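Local coordinates for flagellar hook-associated protein 2 (Helicobacter pylori, PDB 6IWY) that caps the tip of the growing flagellar filament, promoting polymerization of flagellin monomers there and keeping exported subunits from leaking away, at residues 64-69 / 124-129; 40-45 / 111-116; 206-211 / 223-228; 251-256 / 339-344; 149-154 / 168-173. One frame throughout, in Å; residues are numbered along the deposited sequence.

Contact 1 (64-69 / 124-129); sequences KFYTQN and RVYFGS
Lys64 O lies at the edge of the Phe127 ring, near its plane, while Val125 CG1 sits over one face, 3.7 Å above the plane of Phe127 and offset toward the rim. Phe65 meets that ring obliquely, CB 3.6 Å from Phe127 CD2, with the ring planes 70° apart. Tyr126 OH lies 3.1 Å above the guanidinium plane of Arg124, also toward the rim. With CG between the backbone N and the carbonyl carbon (chi1 54°), the Phe65 ring leads away from 124-129. On the other face of the sheet are the two tyrosines, where Tyr126 CD1 comes to the edge of the Tyr66 ring, 4.3 Å from Tyr66 CD2. Outside the two segments, Tyr66 OH bonds to Gln132 OE1 and Tyr126 OH to Asp212 OD2, which also takes a salt bridge from Arg124. Between the faces, the backbones of Tyr66 and Tyr126 exchange two hydrogen bonds, and Gly128 N donates to Lys64 O (3.1 Å). Thr67 OG1 adds a side-chain bond to Arg124 O (2.6 Å), arriving from above the carbonyl plane. This is a short antiparallel pairing, with 126-127 as the outer strand beside 61-67 in a three-stranded sheet.

Contact 2 (40-45 / 111-116); sequences GDINEL and QLMVNT
Leu45 and Val114 form the dense part of this contact: Leu45 CB and CD2 both touch Val114 CG2, each at 3.8 Å, and Leu45 lies alongside Leu112, pointing the same way. Asn43 is on the same buried face and spans the strands with two bonds to one atom. Its backbone N and its ND2 (3.2 Å) reach Val114 O from opposite faces of the carbonyl plane, so that oxygen is gripped twice. ND2 also donates to Asp41 OD1 (2.7 Å), and these two bonds fix the amide's rotation, while Asn43 OD1 is held by Asn361. At one end of the contact, Asp41 N donates to Thr116 OG1 (2.8 Å).

On the opposite face Ile42 and Glu44 are partly exposed, whereas Met113 is buried. Met113, bent at chi2 (-67°), lies beside Glu44 with SD 3.6 Å from Glu44 CG, and its CE meets Ile42 CG2. Glu44 crosses Gln111 at about a right angle, yet its carboxylate and the amide stack with planes 11° apart. Gln111 NE2 donates to Leu112 O, which Leu45 N meets from the other face.

Strands 42-49 and 110-116 are the central pair of a four-stranded antiparallel sheet flanked by 97-103 and 359-361; helix 82-92 covers the Leu112 and Val114 side through Leu82, Val85, Ala86 and Ile89.

Contact 3 (206-211 / 223-228); sequences NGDISI and NDRRGG
Arg225 takes hold of two successive carbonyls of the facing segment, one with its backbone and one with its side chain. Arg225 N donates to Asp208 O (3.1 Å), and NE donates to Gly207 O (2.9 Å). The chain runs extended from CG to NE (chi3 -162°), which carries NE past the end of the strand pairing. Gly207 O lies in the guanidinium plane, although NE stands above the plane of the carbonyl; NH1 goes on to Ser359. Next door, the aliphatic part of Arg226 crosses Asp208 at about a right angle. Their charges do not meet: Asp208 OD2 stays 4.6 Å from Arg226 NE. Instead, Arg226 NH1 makes a salt bridge with Asp224 OD2 (2.9 Å), two residues earlier in the type I turn from Asp224 to Gly227, and also bonds to Lys158 O. Behind the turn, Ser210 and Asn223 exchange two nearly straight backbone bonds, Asn223 N to Ser210 O being 2.9 Å. They belong to the hairpin of strands 209-214 and 219-224. On its far side, 219-224 pairs with 129-132, and Asn223 ND2 bonds to Phe127 O and Ser129 O. Ile209 is covered by Leu194 of helix 179-196 and by Leu203 of helix 201-205.

Contact 4 (251-256 / 339-344); sequences DLLKSS and LGLNAG
Strand 253-254, an outer strand of a three-stranded antiparallel sheet with 314-318 and 304-308, and the two serines that follow it meet the loop that leads from helix 330-335 to strand 344-347. The contact is small, burying 189 Å² in all, and rests on Leu253, Leu341, Gly340 and the two serines. Leu253 points its CB toward the loop, its CD2 meets Leu341 CD2 (4.0 Å), and the two side chains cross obliquely. Leu253 also touches Leu323 and Ile325 of strand 322-327, in the second sheet, so this leucine bridges the two sheets. Leu341 CD2 further lies 4.2 Å from Ser255 CA. Gly340 comes in next to the serines, its CA 4.7 Å from Ser256 CA; its positive phi (60°) turns the loop at this point. Ser255 OG is 3.4 Å from Leu339 O, but its hydrogen bond goes to Leu314 O of the neighbouring strand, which ties the serine back to its own sheet. A single backbone bond spans the two segments: Ser256 N donates to Gly340 O at 3.1 Å, almost straight at 176°, meeting the oxygen in the carbonyl plane on a lone pair.

Contact 5 (149-154 / 168-173); sequences GKSEVS and PIMLEL
Ser154 and Pro168 face each other as an antiparallel non-hydrogen-bonded pair, their CA atoms 4.3 Å apart, and just past them Ile169 N donates to Val153 O (3.0 Å, 164° at the hydrogen). That is the one hydrogen bond between the segments. Beyond it the backbones part: 149-152 is loop, while the other segment runs on through Met170 into the extended residues 171-173.

Val153 CG1, anti to the backbone N (chi1 161°), comes up to Ile169 CB at 4.0 Å, with the two side chains slanting across each other. These residues stand where the hairpin of strands 154-158 and 164-173 opens out, in a four-stranded antiparallel sheet whose outer strands are 141-143 and 230-233. Ile169 continues inward onto Leu143 and onto Met190 of helix 179-196, which packs on the sheet; Leu171 and Leu173 follow it onto the same helix. Val153 is buried as well, touching Lys236. So is Ser154, which sets its CB 4.0 Å from Pro168 CA while its hydroxyl bonds to Glu166 OE2.

Pro168 and Met170 form a more open side, with Ser151 partly exposed beside them. Ser151 points its OG, anti to the carbonyl carbon (chi1 -72°), at the pyrrolidine ring, where it touches CB and CA. The end of Met170 comes back toward the loop, CE 4.2 Å from Ser151 OG.

Overall arrangement
Contacts 1, 2 and 3 sit together near the middle of the chain. Contact 1 lies 12 Å from contact 2 and 11 Å from contact 3, centre to centre, and touches both: Val125 N makes a weak hydrogen bond to Asp41 OD1, and Tyr126 packs on Asn223. Along the chain the segments of contacts 1 and 2 alternate, so their two sheets are built from alternating parts of it; contact 5 then closes before contact 3, and contact 4 comes last. Contacts 4 and 5 are outlying, centres 42 Å apart, contact 5 within one four-stranded sheet, contact 4 between two small sheets. Helix 179-196 backs both contact 3 and contact 5. This piece of the cap protein thus combines several small antiparallel sheets around a closely joined centre.

Contact 1 (64-69 / 124-129)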
# COMPACT_ATOMS: atom_id res chain seq x y z
N LYS A 64 -1.46 -6.35 0.04
CA LYS A 64 -1.80 -5.14 -0.69
C LYS A 64 -0.60 -4.21 -0.76
O LYS A 64 -0.03 -3.83 0.28
CB LYS A 64 -2.91 -4.38 0.06
CG LYS A 64 -4.32 -4.77 -0.33
CD LYS A 64 -5.39 -4.13 0.59
CE LYS A 64 -5.45 -2.59 0.49
NZ LYS A 64 -6.79 -1.98 0.88
N PHE A 65 -0.23 -3.78 -1.96
CA PHE A 65 0.71 -2.66 -2.06
C PHE A 65 0.49 -1.92 -3.34
O PHE A 65 -0.21 -2.42 -4.21
CB PHE A 65 2.16 -3.13 -1.94
CG PHE A 65 2.52 -4.21 -2.90
CD1 PHE A 65 2.89 -3.89 -4.20
CD2 PHE A 65 2.43 -5.52 -2.53
CE1 PHE A 65 3.19 -4.88 -5.11
CE2 PHE A 65 2.72 -6.53 -3.44
CZ PHE A 65 3.10 -6.21 -4.74
N TYR A 66 1.13 -0.76 -3.45
CA TYR A 66 0.91 0.20 -4.54
C TYR A 66 2.23 0.76 -5.05
O TYR A 66 3.03 1.27 -4.28
CB TYR A 66 0.05 1.34 -4.07
CG TYR A 66 -0.02 2.54 -4.98
CD1 TYR A 66 -0.93 2.58 -6.06
CD2 TYR A 66 0.74 3.68 -4.73
CE1 TYR A 66 -1.04 3.73 -6.90
CE2 TYR A 66 0.64 4.83 -5.55
CZ TYR A 66 -0.25 4.84 -6.63
OH TYR A 66 -0.34 5.96 -7.43
N THR A 67 2.44 0.67 -6.36
CA THR A 67 3.62 1.20 -6.99
C THR A 67 3.34 1.35 -8.48
O THR A 67 2.37 0.77 -9.00
CB THR A 67 4.80 0.30 -6.71
OG1 THR A 67 6.01 1.04 -6.92
CG2 THR A 67 4.81 -0.96 -7.59
N GLN A 68 4.17 2.14 -9.16
CA GLN A 68 3.96 2.42 -10.59
C GLN A 68 2.51 2.77 -10.87
O GLN A 68 1.93 2.35 -11.87
CB GLN A 68 4.39 1.21 -11.46
N ASN A 69 1.91 3.53 -9.98
CA ASN A 69 0.53 3.94 -10.10
C ASN A 69 -0.45 2.80 -10.21
O ASN A 69 -1.51 2.95 -10.81
CB ASN A 69 0.36 4.88 -11.29
CG ASN A 69 0.86 6.27 -11.00
OD1 ASN A 69 0.05 7.22 -10.91
ND2 ASN A 69 2.18 6.42 -10.83
N ARG A 124 8.45 3.74 -5.66
CA ARG A 124 8.45 3.45 -4.24
C ARG A 124 7.32 2.45 -4.06
O ARG A 124 6.37 2.49 -4.84
CB ARG A 124 8.30 4.70 -3.43
CG ARG A 124 9.53 5.58 -3.56
CD ARG A 124 9.43 6.84 -2.75
NE ARG A 124 9.52 6.60 -1.31
CZ ARG A 124 9.38 7.54 -0.37
NH1 ARG A 124 9.14 8.80 -0.72
NH2 ARG A 124 9.51 7.21 0.93
N VAL A 125 7.46 1.51 -3.13
CA VAL A 125 6.37 0.59 -2.82
C VAL A 125 5.65 1.02 -1.53
O VAL A 125 6.24 1.09 -0.48
CB VAL A 125 6.84 -0.84 -2.68
CG1 VAL A 125 5.69 -1.69 -2.25
CG2 VAL A 125 7.39 -1.39 -3.98
N TYR A 126 4.37 1.30 -1.62
CA TYR A 126 3.63 1.73 -0.46
C TYR A 126 2.74 0.59 -0.10
O TYR A 126 1.89 0.25 -0.88
CB TYR A 126 2.83 2.98 -0.76
CG TYR A 126 3.71 4.17 -0.95
CD1 TYR A 126 4.04 4.63 -2.22
CD2 TYR A 126 4.26 4.81 0.13
CE1 TYR A 126 4.89 5.72 -2.39
CE2 TYR A 126 5.09 5.89 -0.02
CZ TYR A 126 5.41 6.34 -1.28
OH TYR A 126 6.25 7.42 -1.39
N PHE A 127 2.96 -0.02 1.06
CA PHE A 127 2.15 -1.14 1.50
C PHE A 127 0.91 -0.59 2.15
O PHE A 127 0.93 0.50 2.68
CB PHE A 127 2.94 -2.00 2.49
CG PHE A 127 4.11 -2.66 1.88
CD1 PHE A 127 5.38 -2.14 2.04
CD2 PHE A 127 3.94 -3.78 1.09
CE1 PHE A 127 6.45 -2.74 1.43
CE2 PHE A 127 5.00 -4.38 0.46
CZ PHE A 127 6.26 -3.87 0.62
N GLY A 128 -0.19 -1.33 2.04
CA GLY A 128 -1.44 -0.98 2.70
C GLY A 128 -2.25 -0.00 1.87
O GLY A 128 -2.35 -0.16 0.66
N SER A 129 -2.78 1.03 2.52
CA SER A 129 -3.59 2.02 1.89
C SER A 129 -2.91 3.39 1.71
O SER A 129 -1.96 3.75 2.40
CB SER A 129 -4.82 2.21 2.74
OG SER A 129 -4.49 2.15 4.11

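Contact 2 (40-45 / 111-116)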
# COMPACT_ATOMS: atom_id res chain seq x y z
N GLY A 40 16.20 1.52 -7.51
CA GLY A 40 14.95 0.82 -7.25
C GLY A 40 14.69 0.77 -5.74
O GLY A 40 15.50 1.21 -4.95
N ASP A 41 13.54 0.20 -5.37
CA ASP A 41 13.12 0.13 -3.98
C ASP A 41 13.57 -1.21 -3.38
O ASP A 41 13.59 -2.21 -4.08
CB ASP A 41 11.58 0.21 -3.95
CG ASP A 41 11.04 0.97 -2.74
OD1 ASP A 41 10.25 0.34 -1.99
OD2 ASP A 41 11.36 2.18 -2.56
N ILE A 42 13.94 -1.24 -2.11
CA ILE A 42 14.28 -2.52 -1.49
C ILE A 42 13.61 -2.59 -0.15
O ILE A 42 13.88 -1.76 0.69
CB ILE A 42 15.81 -2.72 -1.29
CG1 ILE A 42 16.54 -2.75 -2.63
CG2 ILE A 42 16.09 -4.04 -0.53
CD1 ILE A 42 18.05 -2.68 -2.47
N ASN A 43 12.76 -3.58 0.04
CA ASN A 43 11.99 -3.70 1.27
C ASN A 43 12.08 -5.08 1.83
O ASN A 43 12.15 -6.07 1.07
CB ASN A 43 10.52 -3.48 0.99
CG ASN A 43 10.26 -2.16 0.37
OD1 ASN A 43 10.31 -1.13 1.05
ND2 ASN A 43 9.98 -2.15 -0.92
N GLU A 44 12.06 -5.15 3.14
CA GLU A 44 11.87 -6.41 3.80
C GLU A 44 10.41 -6.51 4.08
O GLU A 44 9.82 -5.54 4.48
CB GLU A 44 12.62 -6.46 5.13
CG GLU A 44 14.10 -6.53 4.99
CD GLU A 44 14.77 -6.23 6.29
OE1 GLU A 44 14.04 -5.98 7.27
OE2 GLU A 44 16.01 -6.20 6.32
N LEU A 45 9.84 -7.68 3.90
CA LEU A 45 8.45 -7.91 4.25
C LEU A 45 8.36 -9.27 4.97
O LEU A 45 8.86 -10.26 4.47
CB LEU A 45 7.59 -7.91 2.98
CG LEU A 45 6.11 -8.31 3.09
CD1 LEU A 45 5.28 -7.17 3.67
CD2 LEU A 45 5.54 -8.79 1.74
N GLN A 111 14.61 -14.10 4.90
CA GLN A 111 13.75 -12.93 5.02
C GLN A 111 13.23 -12.59 3.66
O GLN A 111 13.99 -12.59 2.70
CB GLN A 111 14.57 -11.77 5.54
CG GLN A 111 13.96 -10.42 5.30
CD GLN A 111 12.80 -10.13 6.20
OE1 GLN A 111 12.98 -9.98 7.41
NE2 GLN A 111 11.61 -9.99 5.61
N LEU A 112 11.95 -12.27 3.57
CA LEU A 112 11.35 -12.02 2.28
C LEU A 112 11.68 -10.59 1.91
O LEU A 112 11.53 -9.68 2.72
CB LEU A 112 9.84 -12.26 2.34
CG LEU A 112 8.98 -12.06 1.09
CD1 LEU A 112 9.37 -13.01 0.00
CD2 LEU A 112 7.49 -12.22 1.43
N MET A 113 12.19 -10.40 0.70
CA MET A 113 12.45 -9.05 0.19
C MET A 113 11.49 -8.82 -0.93
O MET A 113 11.11 -9.76 -1.61
CB MET A 113 13.88 -8.92 -0.35
CG MET A 113 14.96 -9.36 0.62
SD MET A 113 15.05 -8.27 2.03
CE MET A 113 15.64 -6.74 1.33
N VAL A 114 11.10 -7.56 -1.10
CA VAL A 114 10.20 -7.11 -2.16
C VAL A 114 10.92 -5.93 -2.77
O VAL A 114 11.01 -4.88 -2.15
CB VAL A 114 8.86 -6.62 -1.60
CG1 VAL A 114 7.95 -6.16 -2.72
CG2 VAL A 114 8.23 -7.73 -0.79
N ASN A 115 11.50 -6.15 -3.95
CA ASN A 115 12.33 -5.15 -4.61
C ASN A 115 11.78 -4.81 -5.98
O ASN A 115 11.37 -5.74 -6.70
CB ASN A 115 13.76 -5.70 -4.77
CG ASN A 115 14.41 -6.09 -3.43
OD1 ASN A 115 13.86 -5.82 -2.35
ND2 ASN A 115 15.58 -6.71 -3.50
N THR A 116 11.84 -3.54 -6.39
CA THR A 116 11.39 -3.16 -7.73
C THR A 116 12.35 -3.52 -8.85
O THR A 116 13.55 -3.58 -8.69
CB THR A 116 11.08 -1.66 -7.86
OG1 THR A 116 12.25 -0.88 -7.60
CG2 THR A 116 9.96 -1.27 -6.90

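Contact 3 (206-211 / 223-228)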
# COMPACT_ATOMS: atom_id res chain seq x y z
N ASN A 206 6.48 5.37 14.71
CA ASN A 206 6.93 4.02 14.31
C ASN A 206 6.90 3.78 12.80
O ASN A 206 7.21 2.69 12.34
CB ASN A 206 6.12 2.93 15.02
CG ASN A 206 4.66 2.85 14.52
OD1 ASN A 206 4.23 3.62 13.64
ND2 ASN A 206 3.89 1.93 15.10
N GLY A 207 6.46 4.78 12.04
CA GLY A 207 6.44 4.69 10.59
C GLY A 207 5.20 4.07 9.95
O GLY A 207 5.19 3.89 8.74
N ASP A 208 4.19 3.72 10.73
CA ASP A 208 2.99 3.14 10.16
C ASP A 208 2.27 4.20 9.32
O ASP A 208 1.82 3.96 8.19
CB ASP A 208 2.09 2.56 11.26
CG ASP A 208 2.57 1.19 11.77
OD1 ASP A 208 3.23 0.43 11.02
OD2 ASP A 208 2.29 0.84 12.94
N ILE A 209 2.17 5.41 9.84
CA ILE A 209 1.59 6.48 9.06
C ILE A 209 2.67 7.43 8.62
O ILE A 209 3.44 7.93 9.44
CB ILE A 209 0.51 7.27 9.82
CG1 ILE A 209 -0.66 6.37 10.14
CG2 ILE A 209 -0.02 8.34 8.95
CD1 ILE A 209 -1.83 7.11 10.85
N SER A 210 2.71 7.69 7.33
CA SER A 210 3.58 8.71 6.82
C SER A 210 2.91 9.49 5.70
O SER A 210 1.95 9.03 5.08
CB SER A 210 4.88 8.08 6.31
OG SER A 210 4.57 7.09 5.37
N ILE A 211 3.46 10.68 5.47
CA ILE A 211 3.05 11.57 4.41
C ILE A 211 4.30 12.01 3.66
O ILE A 211 5.04 12.86 4.13
CB ILE A 211 2.37 12.79 5.01
CG1 ILE A 211 1.07 12.38 5.71
CG2 ILE A 211 2.03 13.80 3.95
CD1 ILE A 211 0.94 12.96 7.04
N ASN A 223 0.23 7.43 3.40
CA ASN A 223 0.26 5.96 3.37
C ASN A 223 0.11 5.47 4.78
O ASN A 223 0.68 6.05 5.70
CB ASN A 223 1.56 5.42 2.77
CG ASN A 223 1.72 3.89 2.95
OD1 ASN A 223 2.76 3.44 3.39
ND2 ASN A 223 0.71 3.11 2.59
N ASP A 224 -0.73 4.44 4.92
CA ASP A 224 -0.90 3.69 6.16
C ASP A 224 -0.56 2.22 5.90
O ASP A 224 -1.30 1.53 5.20
CB ASP A 224 -2.33 3.81 6.65
CG ASP A 224 -2.56 3.08 7.99
OD1 ASP A 224 -1.58 2.70 8.69
OD2 ASP A 224 -3.76 2.88 8.34
N ARG A 225 0.55 1.75 6.46
CA ARG A 225 0.97 0.40 6.23
C ARG A 225 0.05 -0.60 6.87
O ARG A 225 0.02 -1.75 6.43
CB ARG A 225 2.35 0.14 6.78
CG ARG A 225 3.48 0.95 6.23
CD ARG A 225 4.81 0.66 7.07
NE ARG A 225 5.78 1.74 6.82
CZ ARG A 225 6.69 1.74 5.84
NH1 ARG A 225 6.83 0.70 5.00
NH2 ARG A 225 7.48 2.82 5.69
N ARG A 226 -0.70 -0.22 7.90
CA ARG A 226 -1.66 -1.18 8.47
C ARG A 226 -2.88 -1.40 7.58
O ARG A 226 -3.64 -2.34 7.78
CB ARG A 226 -2.14 -0.85 9.88
CG ARG A 226 -1.14 -0.23 10.84
CD ARG A 226 -1.49 1.25 10.90
NE ARG A 226 -2.22 1.55 12.11
CZ ARG A 226 -3.16 2.47 12.24
NH1 ARG A 226 -3.58 3.21 11.22
NH2 ARG A 226 -3.73 2.61 13.44
N GLY A 227 -3.07 -0.53 6.59
CA GLY A 227 -4.14 -0.69 5.63
C GLY A 227 -5.47 -0.07 5.99
O GLY A 227 -6.41 -0.23 5.26
N GLY A 228 -5.57 0.68 7.08
CA GLY A 228 -6.86 1.24 7.47
C GLY A 228 -7.40 2.28 6.49
O GLY A 228 -6.66 2.88 5.74

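Contact 4 (251-256 / 339-344)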
# COMPACT_ATOMS: atom_id res chain seq x y z
N ASP A 251 -13.03 -5.67 -0.31
CA ASP A 251 -13.89 -6.70 0.27
C ASP A 251 -13.12 -7.98 0.62
O ASP A 251 -12.21 -8.37 -0.09
CB ASP A 251 -15.03 -7.00 -0.70
N LEU A 252 -13.53 -8.64 1.69
CA LEU A 252 -12.79 -9.75 2.31
C LEU A 252 -12.76 -11.08 1.54
O LEU A 252 -11.74 -11.74 1.43
CB LEU A 252 -13.40 -10.02 3.68
CG LEU A 252 -12.78 -11.14 4.50
CD1 LEU A 252 -11.44 -10.68 5.01
CD2 LEU A 252 -13.71 -11.53 5.64
N LEU A 253 -13.92 -11.51 1.08
CA LEU A 253 -14.05 -12.81 0.46
C LEU A 253 -14.96 -12.66 -0.71
O LEU A 253 -15.99 -12.03 -0.63
CB LEU A 253 -14.61 -13.84 1.45
CG LEU A 253 -14.90 -15.25 0.91
CD1 LEU A 253 -13.73 -15.82 0.07
CD2 LEU A 253 -15.27 -16.24 2.06
N LYS A 254 -14.57 -13.24 -1.82
CA LYS A 254 -15.38 -13.22 -3.03
C LYS A 254 -15.33 -14.62 -3.55
O LYS A 254 -14.26 -15.14 -3.70
CB LYS A 254 -14.79 -12.20 -4.02
CG LYS A 254 -15.19 -12.41 -5.50
CD LYS A 254 -15.30 -11.09 -6.26
CE LYS A 254 -14.74 -11.19 -7.65
NZ LYS A 254 -13.27 -11.28 -7.60
N SER A 255 -16.48 -15.23 -3.81
CA SER A 255 -16.50 -16.58 -4.39
C SER A 255 -15.64 -16.69 -5.63
O SER A 255 -15.47 -15.72 -6.37
CB SER A 255 -17.90 -16.98 -4.82
OG SER A 255 -18.82 -16.54 -3.87
N SER A 256 -15.11 -17.89 -5.86
CA SER A 256 -14.38 -18.17 -7.11
C SER A 256 -15.28 -18.27 -8.31
O SER A 256 -14.85 -18.08 -9.42
CB SER A 256 -13.63 -19.49 -7.00
OG SER A 256 -12.42 -19.29 -6.30
N LEU A 339 -20.48 -23.14 -3.78
CA LEU A 339 -20.58 -21.73 -3.47
C LEU A 339 -19.26 -21.08 -3.79
O LEU A 339 -19.03 -19.91 -3.43
CB LEU A 339 -20.94 -21.50 -2.01
CG LEU A 339 -22.22 -22.14 -1.45
CD1 LEU A 339 -22.25 -21.99 0.08
CD2 LEU A 339 -23.44 -21.53 -2.04
N GLY A 340 -18.39 -21.80 -4.49
CA GLY A 340 -17.06 -21.28 -4.83
C GLY A 340 -16.24 -20.93 -3.60
O GLY A 340 -15.43 -20.02 -3.63
N LEU A 341 -16.45 -21.68 -2.52
CA LEU A 341 -15.74 -21.50 -1.26
C LEU A 341 -14.95 -22.77 -0.86
O LEU A 341 -15.24 -23.87 -1.28
CB LEU A 341 -16.73 -21.10 -0.16
CG LEU A 341 -17.61 -19.85 -0.42
CD1 LEU A 341 -18.56 -19.46 0.77
CD2 LEU A 341 -16.71 -18.69 -0.79
N ASN A 342 -13.91 -22.54 -0.05
CA ASN A 342 -13.11 -23.56 0.61
C ASN A 342 -13.31 -23.52 2.07
O ASN A 342 -13.30 -22.46 2.64
CB ASN A 342 -11.64 -23.22 0.45
CG ASN A 342 -11.13 -23.52 -0.90
OD1 ASN A 342 -11.55 -24.50 -1.53
ND2 ASN A 342 -10.22 -22.70 -1.36
N ALA A 343 -13.47 -24.67 2.70
CA ALA A 343 -13.30 -24.79 4.14
C ALA A 343 -11.95 -24.17 4.50
O ALA A 343 -10.95 -24.52 3.92
CB ALA A 343 -13.32 -26.24 4.55
N GLY A 344 -11.93 -23.24 5.45
CA GLY A 344 -10.67 -22.61 5.86
C GLY A 344 -10.91 -21.25 6.50
O GLY A 344 -12.06 -20.84 6.69

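Contact 5 (149-154 / 168-173)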
# COMPACT_ATOMS: atom_id res chain seq x y z
N GLY A 149 -18.90 25.20 11.89
CA GLY A 149 -18.03 24.67 12.93
C GLY A 149 -17.22 23.45 12.55
O GLY A 149 -16.61 22.83 13.43
N LYS A 150 -17.16 23.13 11.25
CA LYS A 150 -16.42 21.92 10.80
C LYS A 150 -15.10 22.30 10.15
O LYS A 150 -15.01 23.32 9.47
CB LYS A 150 -17.24 21.03 9.84
N SER A 151 -14.07 21.47 10.38
CA SER A 151 -12.78 21.67 9.74
C SER A 151 -12.96 21.81 8.24
O SER A 151 -13.71 21.07 7.62
CB SER A 151 -11.86 20.49 9.97
OG SER A 151 -11.41 20.44 11.31
N GLU A 152 -12.28 22.78 7.65
CA GLU A 152 -12.30 22.92 6.19
C GLU A 152 -11.52 21.77 5.52
O GLU A 152 -11.79 21.43 4.41
CB GLU A 152 -11.78 24.30 5.80
CG GLU A 152 -12.69 25.39 6.29
CD GLU A 152 -12.34 26.79 5.82
OE1 GLU A 152 -11.16 27.19 5.90
OE2 GLU A 152 -13.27 27.51 5.39
N VAL A 153 -10.55 21.20 6.23
CA VAL A 153 -9.86 20.00 5.82
C VAL A 153 -9.59 19.20 7.07
O VAL A 153 -9.07 19.74 8.04
CB VAL A 153 -8.51 20.31 5.13
CG1 VAL A 153 -7.57 19.05 5.12
CG2 VAL A 153 -8.73 20.81 3.69
N SER A 154 -9.92 17.91 7.06
CA SER A 154 -9.50 17.00 8.14
C SER A 154 -9.16 15.63 7.58
O SER A 154 -9.70 15.21 6.58
CB SER A 154 -10.58 16.85 9.20
OG SER A 154 -11.57 15.95 8.78
N PRO A 168 -8.08 17.49 12.59
CA PRO A 168 -8.24 18.75 11.88
C PRO A 168 -6.92 19.15 11.30
O PRO A 168 -5.94 18.89 11.91
CB PRO A 168 -8.62 19.73 12.99
CG PRO A 168 -9.28 18.90 14.04
CD PRO A 168 -8.62 17.55 13.96
N ILE A 169 -6.89 19.74 10.12
CA ILE A 169 -5.64 20.31 9.61
C ILE A 169 -5.80 21.81 9.40
O ILE A 169 -6.55 22.24 8.53
CB ILE A 169 -5.17 19.61 8.29
CG1 ILE A 169 -4.41 18.31 8.62
CG2 ILE A 169 -4.23 20.53 7.48
CD1 ILE A 169 -5.27 17.07 8.89
N MET A 170 -5.08 22.58 10.21
CA MET A 170 -5.14 24.05 10.17
C MET A 170 -3.86 24.64 9.61
O MET A 170 -2.75 24.18 9.94
CB MET A 170 -5.34 24.63 11.56
CG MET A 170 -6.51 24.02 12.32
SD MET A 170 -8.08 24.12 11.40
CE MET A 170 -9.18 23.74 12.77
N LEU A 171 -4.02 25.70 8.81
CA LEU A 171 -2.93 26.21 8.01
C LEU A 171 -3.31 27.54 7.37
O LEU A 171 -4.21 27.58 6.53
CB LEU A 171 -2.61 25.23 6.88
CG LEU A 171 -1.37 25.54 6.05
CD1 LEU A 171 -0.11 25.58 6.96
CD2 LEU A 171 -1.22 24.50 4.94
N GLU A 172 -2.61 28.60 7.75
CA GLU A 172 -2.82 29.91 7.14
C GLU A 172 -1.57 30.17 6.33
O GLU A 172 -0.52 30.46 6.89
CB GLU A 172 -3.06 30.99 8.21
N LEU A 173 -1.68 30.05 5.02
CA LEU A 173 -0.50 30.07 4.16
C LEU A 173 -0.69 31.07 3.04
O LEU A 173 -1.63 30.93 2.26
CB LEU A 173 -0.30 28.69 3.56
CG LEU A 173 1.06 28.35 2.97
CD1 LEU A 173 2.13 28.36 4.07
CD2 LEU A 173 0.98 26.99 2.29